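Local coordinates for guanine nucleotide exchange protein (Legionella pneumophila, PDB 1XSZ) that probably acts as a guanine nucleotide exchange factor for the small GTPase Arf, with a Sec7 domain whose active site lies under a C-terminal cap, at residues 43-48 with 79-84; 61-66 with 326-331; 137-142 with 251-256. All coordinates share one frame; numbering follows the deposited sequence.

Contact 1: 43-48 with 79-84; sequences EIAEFF and TSQMNF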
ATOM      1  N   GLU A  43       7.425  -0.617  21.393  1.00 19.00           N
ATOM      2  CA  GLU A  43       7.026   0.675  21.930  1.00 19.18           C
ATOM      3  C   GLU A  43       6.376   1.550  20.856  1.00 17.75           C
ATOM      4  O   GLU A  43       5.410   2.255  21.125  1.00 17.99           O
ATOM      5  CB  GLU A  43       8.235   1.391  22.538  1.00 21.40           C
ATOM      6  CG  GLU A  43       7.850   2.486  23.518  1.00 23.69           C
ATOM      7  CD  GLU A  43       7.142   1.948  24.756  1.00 23.74           C
ATOM      8  OE1 GLU A  43       6.348   2.697  25.357  1.00 25.94           O
ATOM      9  OE2 GLU A  43       7.386   0.781  25.133  1.00 25.93           O
ATOM     10  N   ILE A  44       6.917   1.516  19.641  1.00 17.41           N
ATOM     11  CA  ILE A  44       6.336   2.298  18.556  1.00 16.42           C
ATOM     12  C   ILE A  44       4.922   1.772  18.288  1.00 16.11           C
ATOM     13  O   ILE A  44       3.971   2.544  18.174  1.00 15.70           O
ATOM     14  CB  ILE A  44       7.182   2.183  17.271  1.00 15.48           C
ATOM     15  CG1 ILE A  44       8.547   2.844  17.488  1.00 16.39           C
ATOM     16  CG2 ILE A  44       6.443   2.824  16.097  1.00 16.78           C
ATOM     17  CD1 ILE A  44       9.535   2.585  16.366  1.00 16.89           C
ATOM     18  N   ALA A  45       4.787   0.453  18.207  1.00 15.22           N
ATOM     19  CA  ALA A  45       3.487  -0.160  17.960  1.00 15.39           C
ATOM     20  C   ALA A  45       2.490   0.201  19.056  1.00 15.39           C
ATOM     21  O   ALA A  45       1.337   0.523  18.772  1.00 16.41           O
ATOM     22  CB  ALA A  45       3.632  -1.676  17.858  1.00 16.40           C
ATOM     23  N   GLU A  46       2.932   0.153  20.308  1.00 16.92           N
ATOM     24  CA  GLU A  46       2.049   0.484  21.418  1.00 16.35           C
ATOM     25  C   GLU A  46       1.624   1.949  21.371  1.00 16.78           C
ATOM     26  O   GLU A  46       0.489   2.275  21.707  1.00 17.13           O
ATOM     27  CB  GLU A  46       2.740   0.180  22.752  1.00 19.22           C
ATOM     28  CG  GLU A  46       1.869   0.401  23.986  1.00 23.63           C
ATOM     29  CD  GLU A  46       0.636  -0.485  24.007  1.00 26.01           C
ATOM     30  OE1 GLU A  46       0.772  -1.706  23.773  1.00 28.55           O
ATOM     31  OE2 GLU A  46      -0.469   0.034  24.274  1.00 28.89           O
ATOM     32  N   PHE A  47       2.530   2.825  20.943  1.00 16.35           N
ATOM     33  CA  PHE A  47       2.216   4.246  20.853  1.00 15.76           C
ATOM     34  C   PHE A  47       1.129   4.472  19.800  1.00 16.64           C
ATOM     35  O   PHE A  47       0.222   5.274  19.997  1.00 17.66           O
ATOM     36  CB  PHE A  47       3.467   5.055  20.487  1.00 16.08           C
ATOM     37  CG  PHE A  47       3.338   6.529  20.772  1.00 18.14           C
ATOM     38  CD1 PHE A  47       3.444   7.010  22.076  1.00 18.37           C
ATOM     39  CD2 PHE A  47       3.086   7.432  19.746  1.00 19.16           C
ATOM     40  CE1 PHE A  47       3.300   8.370  22.352  1.00 19.82           C
ATOM     41  CE2 PHE A  47       2.940   8.797  20.013  1.00 19.69           C
ATOM     42  CZ  PHE A  47       3.047   9.264  21.319  1.00 21.00           C
ATOM     43  N   PHE A  48       1.227   3.762  18.680  1.00 16.88           N
ATOM     44  CA  PHE A  48       0.233   3.881  17.613  1.00 16.44           C
ATOM     45  C   PHE A  48      -1.152   3.511  18.151  1.00 17.07           C
ATOM     46  O   PHE A  48      -2.143   4.176  17.850  1.00 17.04           O
ATOM     47  CB  PHE A  48       0.584   2.949  16.449  1.00 16.39           C
ATOM     48  CG  PHE A  48       1.753   3.404  15.612  1.00 15.74           C
ATOM     49  CD1 PHE A  48       2.373   2.509  14.749  1.00 15.22           C
ATOM     50  CD2 PHE A  48       2.207   4.722  15.649  1.00 15.99           C
ATOM     51  CE1 PHE A  48       3.426   2.909  13.932  1.00 15.62           C
ATOM     52  CE2 PHE A  48       3.262   5.133  14.832  1.00 16.14           C
ATOM     53  CZ  PHE A  48       3.870   4.226  13.973  1.00 15.14           C
ATOM     54  N   THR A  79       0.163  -5.829  15.379  1.00 14.14           N
ATOM     55  CA  THR A  79      -0.893  -6.813  15.211  1.00 14.98           C
ATOM     56  C   THR A  79      -0.949  -7.804  16.379  1.00 15.75           C
ATOM     57  O   THR A  79      -2.027  -8.247  16.771  1.00 17.02           O
ATOM     58  CB  THR A  79      -0.715  -7.550  13.879  1.00 14.92           C
ATOM     59  OG1 THR A  79      -0.723  -6.587  12.816  1.00 15.95           O
ATOM     60  CG2 THR A  79      -1.848  -8.538  13.658  1.00 17.24           C
ATOM     61  N   SER A  80       0.212  -8.138  16.933  0.50 15.66           N
ATOM     62  CA  SER A  80       0.278  -9.067  18.058  0.50 18.51           C
ATOM     63  C   SER A  80      -0.383  -8.470  19.296  0.50 18.74           C
ATOM     64  O   SER A  80      -0.861  -9.198  20.168  0.50 19.33           O
ATOM     65  CB  SER A  80       1.734  -9.416  18.370  0.50 19.48           C
ATOM     66  OG  SER A  80       2.329 -10.117  17.295  0.50 23.91           O
ATOM     67  N   GLN A  81      -0.411  -7.143  19.368  1.00 18.81           N
ATOM     68  CA  GLN A  81      -1.011  -6.447  20.500  1.00 19.64           C
ATOM     69  C   GLN A  81      -2.533  -6.395  20.420  1.00 21.05           C
ATOM     70  O   GLN A  81      -3.195  -5.897  21.332  1.00 23.53           O
ATOM     71  CB  GLN A  81      -0.423  -5.035  20.607  1.00 20.21           C
ATOM     72  CG  GLN A  81       1.051  -5.040  20.997  1.00 20.61           C
ATOM     73  CD  GLN A  81       1.745  -3.715  20.752  1.00 22.46           C
ATOM     74  OE1 GLN A  81       1.151  -2.772  20.230  1.00 23.47           O
ATOM     75  NE2 GLN A  81       3.018  -3.639  21.125  1.00 21.23           N
ATOM     76  N   MET A  82      -3.084  -6.912  19.325  1.00 20.51           N
ATOM     77  CA  MET A  82      -4.531  -6.950  19.138  1.00 20.98           C
ATOM     78  C   MET A  82      -5.035  -8.301  19.628  1.00 20.72           C
ATOM     79  O   MET A  82      -4.354  -9.313  19.476  1.00 21.83           O
ATOM     80  CB  MET A  82      -4.882  -6.767  17.660  1.00 20.46           C
ATOM     81  CG  MET A  82      -4.499  -5.399  17.113  1.00 19.00           C
ATOM     82  SD  MET A  82      -4.850  -5.205  15.354  1.00 24.85           S
ATOM     83  CE  MET A  82      -6.617  -4.978  15.379  1.00 24.85           C
ATOM     84  N   ASN A  83      -6.228  -8.316  20.215  1.00 21.23           N
ATOM     85  CA  ASN A  83      -6.803  -9.551  20.745  1.00 21.52           C
ATOM     86  C   ASN A  83      -7.860 -10.137  19.815  1.00 21.59           C
ATOM     87  O   ASN A  83      -8.978  -9.628  19.747  1.00 25.50           O
ATOM     88  CB  ASN A  83      -7.433  -9.283  22.116  1.00 22.44           C
ATOM     89  CG  ASN A  83      -7.990 -10.543  22.764  1.00 22.64           C
ATOM     90  OD1 ASN A  83      -8.740 -10.472  23.742  1.00 25.46           O
ATOM     91  ND2 ASN A  83      -7.619 -11.699  22.234  1.00 20.53           N
ATOM     92  N   PHE A  84      -7.507 -11.210  19.113  1.00 21.44           N
ATOM     93  CA  PHE A  84      -8.431 -11.868  18.198  1.00 22.56           C
ATOM     94  C   PHE A  84      -9.069 -13.092  18.843  1.00 23.09           C
ATOM     95  O   PHE A  84      -9.949 -13.722  18.259  1.00 24.85           O
ATOM     96  CB  PHE A  84      -7.707 -12.282  16.915  1.00 22.25           C
ATOM     97  CG  PHE A  84      -7.185 -11.121  16.123  1.00 22.65           C
ATOM     98  CD1 PHE A  84      -8.061 -10.178  15.593  1.00 23.41           C
ATOM     99  CD2 PHE A  84      -5.819 -10.949  15.939  1.00 21.94           C
ATOM    100  CE1 PHE A  84      -7.584  -9.074  14.891  1.00 23.05           C
ATOM    101  CE2 PHE A  84      -5.330  -9.848  15.239  1.00 23.41           C
ATOM    102  CZ  PHE A  84      -6.215  -8.910  14.716  1.00 22.31           C
TER

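Contact 2: 61-66 with 326-331; sequences GDYLSS and ATYDYE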
ATOM      1  N   GLY A  61      -0.696   4.162   9.119  1.00 14.59           N
ATOM      2  CA  GLY A  61      -0.945   3.051   8.223  1.00 14.66           C
ATOM      3  C   GLY A  61       0.162   2.903   7.197  1.00 14.34           C
ATOM      4  O   GLY A  61       0.547   1.789   6.838  1.00 14.52           O
ATOM      5  N   ASP A  62       0.694   4.028   6.730  1.00 13.86           N
ATOM      6  CA  ASP A  62       1.757   3.979   5.743  1.00 14.26           C
ATOM      7  C   ASP A  62       3.039   3.412   6.335  1.00 14.10           C
ATOM      8  O   ASP A  62       3.730   2.608   5.706  1.00 15.75           O
ATOM      9  CB  ASP A  62       2.026   5.368   5.178  1.00 14.80           C
ATOM     10  CG  ASP A  62       2.689   5.302   3.837  1.00 18.46           C
ATOM     11  OD1 ASP A  62       2.001   4.892   2.882  1.00 18.81           O
ATOM     12  OD2 ASP A  62       3.888   5.634   3.745  1.00 20.50           O
ATOM     13  N   TYR A  63       3.361   3.832   7.552  1.00 14.19           N
ATOM     14  CA  TYR A  63       4.552   3.337   8.223  1.00 13.73           C
ATOM     15  C   TYR A  63       4.432   1.828   8.456  1.00 13.33           C
ATOM     16  O   TYR A  63       5.332   1.054   8.125  1.00 14.54           O
ATOM     17  CB  TYR A  63       4.730   4.035   9.573  1.00 15.20           C
ATOM     18  CG  TYR A  63       5.959   3.573  10.320  1.00 16.12           C
ATOM     19  CD1 TYR A  63       7.189   4.212  10.144  1.00 15.63           C
ATOM     20  CD2 TYR A  63       5.907   2.462  11.160  1.00 15.99           C
ATOM     21  CE1 TYR A  63       8.336   3.751  10.787  1.00 17.72           C
ATOM     22  CE2 TYR A  63       7.045   1.993  11.802  1.00 16.76           C
ATOM     23  CZ  TYR A  63       8.253   2.641  11.612  1.00 18.11           C
ATOM     24  OH  TYR A  63       9.377   2.172  12.249  1.00 22.47           O
ATOM     25  N   LEU A  64       3.307   1.412   9.025  1.00 12.93           N
ATOM     26  CA  LEU A  64       3.084   0.003   9.325  1.00 12.21           C
ATOM     27  C   LEU A  64       3.123  -0.918   8.115  1.00 13.96           C
ATOM     28  O   LEU A  64       3.548  -2.067   8.225  1.00 13.96           O
ATOM     29  CB  LEU A  64       1.747  -0.175  10.048  1.00 13.49           C
ATOM     30  CG  LEU A  64       1.695   0.351  11.486  1.00 12.65           C
ATOM     31  CD1 LEU A  64       0.267   0.327  11.996  1.00 13.28           C
ATOM     32  CD2 LEU A  64       2.597  -0.505  12.381  1.00 13.48           C
ATOM     33  N   SER A  65       2.685  -0.420   6.963  1.00 12.96           N
ATOM     34  CA  SER A  65       2.633  -1.239   5.757  1.00 13.32           C
ATOM     35  C   SER A  65       3.844  -1.141   4.835  1.00 13.87           C
ATOM     36  O   SER A  65       3.834  -1.718   3.748  1.00 14.25           O
ATOM     37  CB  SER A  65       1.368  -0.905   4.960  1.00 13.63           C
ATOM     38  OG  SER A  65       1.399   0.439   4.498  1.00 13.67           O
ATOM     39  N   SER A  66       4.878  -0.429   5.268  1.00 14.38           N
ATOM     40  CA  SER A  66       6.085  -0.264   4.463  1.00 16.79           C
ATOM     41  C   SER A  66       6.943  -1.524   4.466  1.00 16.70           C
ATOM     42  O   SER A  66       6.875  -2.331   5.391  1.00 17.45           O
ATOM     43  CB  SER A  66       6.878   0.944   4.956  1.00 18.26           C
ATOM     44  OG  SER A  66       6.182   2.137   4.636  1.00 22.40           O
ATOM     45  N   ALA A 326       3.848  13.936   0.690  1.00 14.79           N
ATOM     46  CA  ALA A 326       5.154  13.633   1.247  1.00 15.46           C
ATOM     47  C   ALA A 326       5.390  12.133   1.368  1.00 16.25           C
ATOM     48  O   ALA A 326       4.448  11.347   1.461  1.00 17.09           O
ATOM     49  CB  ALA A 326       5.281  14.270   2.630  1.00 16.23           C
ATOM     50  N   THR A 327       6.655  11.735   1.335  1.00 16.26           N
ATOM     51  CA  THR A 327       6.998  10.337   1.540  1.00 16.49           C
ATOM     52  C   THR A 327       7.636  10.346   2.921  1.00 16.76           C
ATOM     53  O   THR A 327       7.800  11.402   3.528  1.00 16.67           O
ATOM     54  CB  THR A 327       8.034   9.800   0.526  1.00 16.92           C
ATOM     55  OG1 THR A 327       9.277  10.486   0.701  1.00 18.11           O
ATOM     56  CG2 THR A 327       7.534   9.966  -0.901  1.00 17.53           C
ATOM     57  N   TYR A 328       7.994   9.175   3.424  1.00 17.01           N
ATOM     58  CA  TYR A 328       8.614   9.098   4.739  1.00 16.91           C
ATOM     59  C   TYR A 328       9.915   9.900   4.782  1.00 17.59           C
ATOM     60  O   TYR A 328      10.284  10.443   5.821  1.00 19.43           O
ATOM     61  CB  TYR A 328       8.898   7.635   5.087  1.00 16.68           C
ATOM     62  CG  TYR A 328       9.330   7.405   6.518  1.00 17.42           C
ATOM     63  CD1 TYR A 328       8.439   7.597   7.574  1.00 16.33           C
ATOM     64  CD2 TYR A 328      10.621   6.969   6.814  1.00 17.94           C
ATOM     65  CE1 TYR A 328       8.819   7.354   8.894  1.00 16.77           C
ATOM     66  CE2 TYR A 328      11.015   6.723   8.134  1.00 18.90           C
ATOM     67  CZ  TYR A 328      10.106   6.917   9.165  1.00 18.29           C
ATOM     68  OH  TYR A 328      10.464   6.654  10.472  1.00 19.25           O
ATOM     69  N   ASP A 329      10.594   9.997   3.642  1.00 19.42           N
ATOM     70  CA  ASP A 329      11.873  10.698   3.579  1.00 20.73           C
ATOM     71  C   ASP A 329      11.845  12.118   3.018  1.00 21.68           C
ATOM     72  O   ASP A 329      12.708  12.929   3.354  1.00 24.11           O
ATOM     73  CB  ASP A 329      12.864   9.881   2.748  1.00 23.72           C
ATOM     74  CG  ASP A 329      12.975   8.448   3.217  1.00 26.01           C
ATOM     75  OD1 ASP A 329      13.398   8.235   4.370  1.00 27.42           O
ATOM     76  OD2 ASP A 329      12.638   7.540   2.429  1.00 30.02           O
ATOM     77  N   TYR A 330      10.869  12.423   2.172  1.00 20.14           N
ATOM     78  CA  TYR A 330      10.814  13.747   1.553  1.00 20.29           C
ATOM     79  C   TYR A 330       9.549  14.547   1.825  1.00 19.66           C
ATOM     80  O   TYR A 330       8.441  14.028   1.709  1.00 17.75           O
ATOM     81  CB  TYR A 330      10.989  13.604   0.040  1.00 21.46           C
ATOM     82  CG  TYR A 330      12.183  12.769  -0.354  1.00 25.13           C
ATOM     83  CD1 TYR A 330      13.481  13.235  -0.158  1.00 27.70           C
ATOM     84  CD2 TYR A 330      12.014  11.500  -0.904  1.00 26.00           C
ATOM     85  CE1 TYR A 330      14.584  12.452  -0.497  1.00 27.56           C
ATOM     86  CE2 TYR A 330      13.106  10.712  -1.245  1.00 26.96           C
ATOM     87  CZ  TYR A 330      14.387  11.193  -1.039  1.00 28.03           C
ATOM     88  OH  TYR A 330      15.470  10.413  -1.373  1.00 28.46           O
ATOM     89  N   GLU A 331       9.729  15.822   2.164  1.00 19.94           N
ATOM     90  CA  GLU A 331       8.610  16.718   2.430  1.00 18.89           C
ATOM     91  C   GLU A 331       7.909  16.990   1.104  1.00 17.06           C
ATOM     92  O   GLU A 331       8.535  16.956   0.043  1.00 16.78           O
ATOM     93  CB  GLU A 331       9.112  18.030   3.036  1.00 22.89           C
ATOM     94  CG  GLU A 331      10.113  17.836   4.163  1.00 28.44           C
ATOM     95  CD  GLU A 331      10.521  19.142   4.821  1.00 31.73           C
ATOM     96  OE1 GLU A 331      10.743  20.136   4.096  1.00 34.15           O
ATOM     97  OE2 GLU A 331      10.630  19.169   6.065  1.00 34.16           O
TER
HETATM   98  O   HOH W   1       6.385   7.113   2.323  1.00 33.71           O

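Contact 3: 137-142 with 251-256; sequences LAFQTI and KSWLSF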
ATOM      1  N   LEU A 137      -7.367 -17.568   2.916  0.50 11.56           N
ATOM      2  CA  LEU A 137      -8.723 -17.324   3.388  0.50 12.12           C
ATOM      3  C   LEU A 137      -8.994 -15.824   3.489  0.50 10.66           C
ATOM      4  O   LEU A 137     -10.066 -15.354   3.109  0.50 11.18           O
ATOM      5  CB  LEU A 137      -8.925 -17.971   4.758  0.50 15.07           C
ATOM      6  CG  LEU A 137     -10.347 -18.394   5.117  0.50 17.83           C
ATOM      7  CD1 LEU A 137     -10.828 -19.488   4.167  0.50 17.76           C
ATOM      8  CD2 LEU A 137     -10.355 -18.899   6.546  0.50 17.71           C
ATOM      9  N   ALA A 138      -8.016 -15.082   4.001  1.00 12.09           N
ATOM     10  CA  ALA A 138      -8.157 -13.642   4.151  1.00 11.51           C
ATOM     11  C   ALA A 138      -8.355 -12.916   2.829  1.00 12.72           C
ATOM     12  O   ALA A 138      -9.310 -12.149   2.691  1.00 12.90           O
ATOM     13  CB  ALA A 138      -6.958 -13.065   4.898  1.00 12.73           C
ATOM     14  N   PHE A 139      -7.481 -13.151   1.849  1.00 11.67           N
ATOM     15  CA  PHE A 139      -7.664 -12.425   0.603  1.00 11.75           C
ATOM     16  C   PHE A 139      -8.858 -12.933  -0.198  1.00 11.47           C
ATOM     17  O   PHE A 139      -9.490 -12.163  -0.917  1.00 12.02           O
ATOM     18  CB  PHE A 139      -6.339 -12.317  -0.203  1.00 12.39           C
ATOM     19  CG  PHE A 139      -5.938 -13.544  -0.978  1.00 11.85           C
ATOM     20  CD1 PHE A 139      -6.639 -13.932  -2.113  1.00 13.00           C
ATOM     21  CD2 PHE A 139      -4.776 -14.241  -0.636  1.00 13.70           C
ATOM     22  CE1 PHE A 139      -6.188 -14.990  -2.910  1.00 15.15           C
ATOM     23  CE2 PHE A 139      -4.317 -15.301  -1.427  1.00 14.26           C
ATOM     24  CZ  PHE A 139      -5.026 -15.671  -2.566  1.00 13.83           C
ATOM     25  N   GLN A 140      -9.217 -14.206  -0.044  1.00 12.18           N
ATOM     26  CA  GLN A 140     -10.395 -14.719  -0.733  1.00 12.50           C
ATOM     27  C   GLN A 140     -11.630 -14.040  -0.120  1.00 11.92           C
ATOM     28  O   GLN A 140     -12.554 -13.666  -0.835  1.00 13.20           O
ATOM     29  CB  GLN A 140     -10.500 -16.244  -0.580  1.00 13.93           C
ATOM     30  CG  GLN A 140      -9.496 -17.046  -1.398  1.00 17.61           C
ATOM     31  CD  GLN A 140      -9.768 -17.000  -2.890  1.00 16.00           C
ATOM     32  OE1 GLN A 140     -10.914 -16.901  -3.321  1.00 20.35           O
ATOM     33  NE2 GLN A 140      -8.713 -17.099  -3.686  1.00 19.84           N
ATOM     34  N   THR A 141     -11.638 -13.863   1.202  1.00 12.13           N
ATOM     35  CA  THR A 141     -12.767 -13.216   1.866  1.00 12.84           C
ATOM     36  C   THR A 141     -12.862 -11.746   1.460  1.00 11.56           C
ATOM     37  O   THR A 141     -13.956 -11.219   1.279  1.00 12.36           O
ATOM     38  CB  THR A 141     -12.655 -13.347   3.398  1.00 12.89           C
ATOM     39  OG1 THR A 141     -12.584 -14.738   3.743  1.00 13.62           O
ATOM     40  CG2 THR A 141     -13.875 -12.737   4.080  1.00 14.16           C
ATOM     41  N   ILE A 142     -11.715 -11.089   1.310  1.00 11.80           N
ATOM     42  CA  ILE A 142     -11.712  -9.697   0.872  1.00 11.14           C
ATOM     43  C   ILE A 142     -12.286  -9.618  -0.552  1.00 11.93           C
ATOM     44  O   ILE A 142     -13.089  -8.737  -0.851  1.00 11.51           O
ATOM     45  CB  ILE A 142     -10.288  -9.108   0.946  1.00 10.50           C
ATOM     46  CG1 ILE A 142      -9.911  -8.919   2.421  1.00 11.94           C
ATOM     47  CG2 ILE A 142     -10.212  -7.774   0.196  1.00 11.32           C
ATOM     48  CD1 ILE A 142      -8.451  -8.619   2.656  1.00 12.44           C
ATOM     49  N   LYS A 251      -0.177  -9.776  -8.114  1.00 15.75           N
ATOM     50  CA  LYS A 251      -0.853 -11.001  -7.708  1.00 15.40           C
ATOM     51  C   LYS A 251      -2.261 -10.848  -8.269  1.00 15.58           C
ATOM     52  O   LYS A 251      -2.822  -9.745  -8.279  1.00 15.17           O
ATOM     53  CB  LYS A 251      -0.908 -11.125  -6.185  1.00 16.22           C
ATOM     54  CG  LYS A 251       0.434 -11.415  -5.547  1.00 16.76           C
ATOM     55  CD  LYS A 251       0.320 -11.557  -4.039  1.00 17.07           C
ATOM     56  CE  LYS A 251       1.681 -11.817  -3.419  1.00 18.64           C
ATOM     57  NZ  LYS A 251       1.606 -11.922  -1.942  1.00 20.05           N
ATOM     58  N   SER A 252      -2.845 -11.942  -8.739  0.50 13.40           N
ATOM     59  CA  SER A 252      -4.176 -11.878  -9.322  0.50 13.58           C
ATOM     60  C   SER A 252      -5.216 -11.255  -8.398  0.50 12.74           C
ATOM     61  O   SER A 252      -6.039 -10.463  -8.847  0.50 12.14           O
ATOM     62  CB  SER A 252      -4.645 -13.271  -9.758  0.50 15.40           C
ATOM     63  OG  SER A 252      -4.836 -14.127  -8.650  0.50 19.89           O
ATOM     64  N   TRP A 253      -5.181 -11.595  -7.111  1.00 13.63           N
ATOM     65  CA  TRP A 253      -6.172 -11.041  -6.200  1.00 12.68           C
ATOM     66  C   TRP A 253      -6.033  -9.537  -6.019  1.00 12.18           C
ATOM     67  O   TRP A 253      -7.028  -8.860  -5.795  1.00 13.16           O
ATOM     68  CB  TRP A 253      -6.177 -11.773  -4.842  1.00 14.00           C
ATOM     69  CG  TRP A 253      -5.171 -11.345  -3.811  1.00 14.04           C
ATOM     70  CD1 TRP A 253      -3.941 -11.894  -3.583  1.00 12.21           C
ATOM     71  CD2 TRP A 253      -5.352 -10.342  -2.802  1.00 13.08           C
ATOM     72  NE1 TRP A 253      -3.348 -11.307  -2.492  1.00 14.13           N
ATOM     73  CE2 TRP A 253      -4.193 -10.350  -1.992  1.00 13.01           C
ATOM     74  CE3 TRP A 253      -6.385  -9.442  -2.498  1.00 13.43           C
ATOM     75  CZ2 TRP A 253      -4.036  -9.495  -0.897  1.00 13.59           C
ATOM     76  CZ3 TRP A 253      -6.229  -8.591  -1.409  1.00 13.84           C
ATOM     77  CH2 TRP A 253      -5.064  -8.625  -0.622  1.00 14.53           C
ATOM     78  N   LEU A 254      -4.811  -9.019  -6.128  1.00 12.50           N
ATOM     79  CA  LEU A 254      -4.596  -7.579  -6.001  1.00 11.53           C
ATOM     80  C   LEU A 254      -5.105  -6.865  -7.255  1.00 12.95           C
ATOM     81  O   LEU A 254      -5.571  -5.731  -7.182  1.00 13.84           O
ATOM     82  CB  LEU A 254      -3.117  -7.278  -5.747  1.00 12.90           C
ATOM     83  CG  LEU A 254      -2.642  -7.730  -4.356  1.00 13.54           C
ATOM     84  CD1 LEU A 254      -1.138  -7.557  -4.212  1.00 17.41           C
ATOM     85  CD2 LEU A 254      -3.381  -6.926  -3.288  1.00 15.27           C
ATOM     86  N   SER A 255      -4.998  -7.526  -8.404  0.50 12.41           N
ATOM     87  CA  SER A 255      -5.488  -6.958  -9.655  0.50 13.31           C
ATOM     88  C   SER A 255      -7.017  -6.862  -9.568  0.50 13.74           C
ATOM     89  O   SER A 255      -7.616  -5.865  -9.967  0.50 13.00           O
ATOM     90  CB  SER A 255      -5.079  -7.851 -10.831  0.50 15.00           C
ATOM     91  OG  SER A 255      -5.636  -7.388 -12.048  0.50 20.06           O
ATOM     92  N   PHE A 256      -7.637  -7.907  -9.029  1.00 13.62           N
ATOM     93  CA  PHE A 256      -9.084  -7.970  -8.858  1.00 13.49           C
ATOM     94  C   PHE A 256      -9.551  -6.887  -7.878  1.00 13.84           C
ATOM     95  O   PHE A 256     -10.450  -6.101  -8.167  1.00 16.47           O
ATOM     96  CB  PHE A 256      -9.431  -9.374  -8.323  1.00 13.61           C
ATOM     97  CG  PHE A 256     -10.880  -9.584  -7.946  1.00 13.35           C
ATOM     98  CD1 PHE A 256     -11.417  -9.026  -6.785  1.00 13.40           C
ATOM     99  CD2 PHE A 256     -11.684 -10.426  -8.712  1.00 14.14           C
ATOM    100  CE1 PHE A 256     -12.727  -9.311  -6.392  1.00 13.37           C
ATOM    101  CE2 PHE A 256     -12.992 -10.717  -8.331  1.00 13.87           C
ATOM    102  CZ  PHE A 256     -13.517 -10.158  -7.162  1.00 13.83           C
TER

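Contact 1: 43-48 with 79-84
Glu-46 on helix 40-50 and Gln-81, just past the last turn of helix 69-80, form the closest backbone pair, with CA atoms 7.6 Å apart. One long side chain bridges this gap. Gln-81 has CG anti to its carbonyl carbon (chi1 -68°) and runs extended beyond it, so its amide reaches the flank of helix 40-50. There Gln-81 OE1 lies 3.6 Å from Ala-45 CB, and Gln-81 NE2 3.9 Å from the same methyl. Gln-81 OE1 also comes within 3.4 Å of Glu-46 N, but the angle is too poor for a hydrogen bond. The Glu-46 chain bends at chi2 (61°), which brings its OE1 to 3.8 Å from Gln-81 CD. The carboxylate and amide planes are 39° apart. Both polar ends find their bonds just beyond the two segments. Gln-81 OE1 bonds His-49 ND1, Gln-81 NE2 bonds Glu-42 O, and Glu-46 OE2 bonds Gln-50 NE2. Ala-45 also packs on Ala-77 and Phe-78 of helix 69-80. No hydrogen bond crosses between 43-48 and 79-84. Two acceptors, Glu-46 OE1 and Gln-81 OE1, lie 3.7 Å apart. Two bonds hold the amide and set its rotation, which ties the turn after helix 69-80 to helix 40-50 within the Sec7 domain.

Contact 2: 61-66 with 326-331
Tyr-63 of helix 57-64 meets Tyr-328, in the loop between strand 323-325 and helix 332-351. These two rings make the tight part of the contact. Tyr-328 CE1 lies in the plane of the Tyr-63 ring, at its edge, 3.8 Å from Tyr-63 CD1. Tyr-328 OH sits near the same plane, 3.6 Å from Tyr-63 CE1. The ring planes are 55° apart and the centroids 5.7 Å apart, neither a stack nor an edge-to-face pair. Both tyrosines carry CG anti to the backbone N (chi1 -180° for Tyr-63 and -170° for Tyr-328), which brings the two rings together at an angle, the Tyr-63 edge against Tyr-328. Ile-26 of helix 22-35 touches both, and Tyr-63 OH is hydrogen-bonded to Glu-70 OE2.

The other side is looser and bridged by water. One water donates to Asp-62 OD2 over 3.2 Å and accepts from Tyr-328 N over 2.8 Å. The other oxygen of the carboxylate, Asp-62 OD1, forms a salt bridge with Lys-108 NZ. The loop itself is shaped by Thr-327. Its OG1 accepts from Tyr-330 N at 2.9 Å and, weakly, from Asp-329 N, and Thr-327 N bonds Tyr-330 O. Asp-329 OD1 forms a salt bridge with Lys-23 NZ, a further tie to helix 22-35. The contact is thus an interdomain one. A Sec7-domain helix receives a loop of the C-terminal capping domain through a tyrosine pair and a water bridge, and the loop carries an ST motif built on Thr-327.

Contact 3: 137-142 with 251-256
Phe-139 and Trp-253 both place CG between the backbone N and the carbonyl carbon, with chi1 79° and 84°. With these first torsions the two rings come together nearly parallel. The Phe-139 ring and the five-membered ring of Trp-253 form an offset stack, with centroids 3.9 Å apart and planes at 8°. Trp-253 CD1 lies over the centre of the phenyl face. The overlap continues at the root of the side chain. Phe-139 CB sits over the six-membered ring of Trp-253, 3.4 Å from its centroid, in a CH-pi contact. Leu-254 CD2 lies on the opposite face of the indole, offset toward its rim.

The stack joins helix 131-149 of the Sec7 domain to helix 252-258 of the capping domain. It belongs to the interface that docks this domain on the Sec7 helices, as a cap that lies over the active site.

Ile-142, one turn on from Phe-139, adds a lighter touch, with CG2 4.4 Å from Trp-253 CZ3. The polar edge of the indole is settled by the Sec7 domain too, since Trp-253 NE1 is hydrogen-bonded to Tyr-135 OH. The Tyr-135 ring also meets Phe-139 edge-to-face. Lys-251 NZ bonds the same hydroxyl and forms a salt bridge with Asp-110 OD2.

After three helices at the N terminus, helix 40-50 opens contact 1. Helix 57-64 follows and opens contact 2. Contact 1 then closes at 79-84, so these two contacts cross along the chain. They also touch: Phe-48 CE1 packs 3.7 Å from Tyr-63 CD2. Contact 3 starts later, on helix 131-149, and closes at 251-256. It is in series with contact 1. Contact 2 closes last, at 326-331, and its long loop encloses all of contact 3. Contact 1 joins parts of the Sec7 domain alone. Contacts 2 and 3 tie that domain to the capping domain at two places, with contact centres about 24 Å apart.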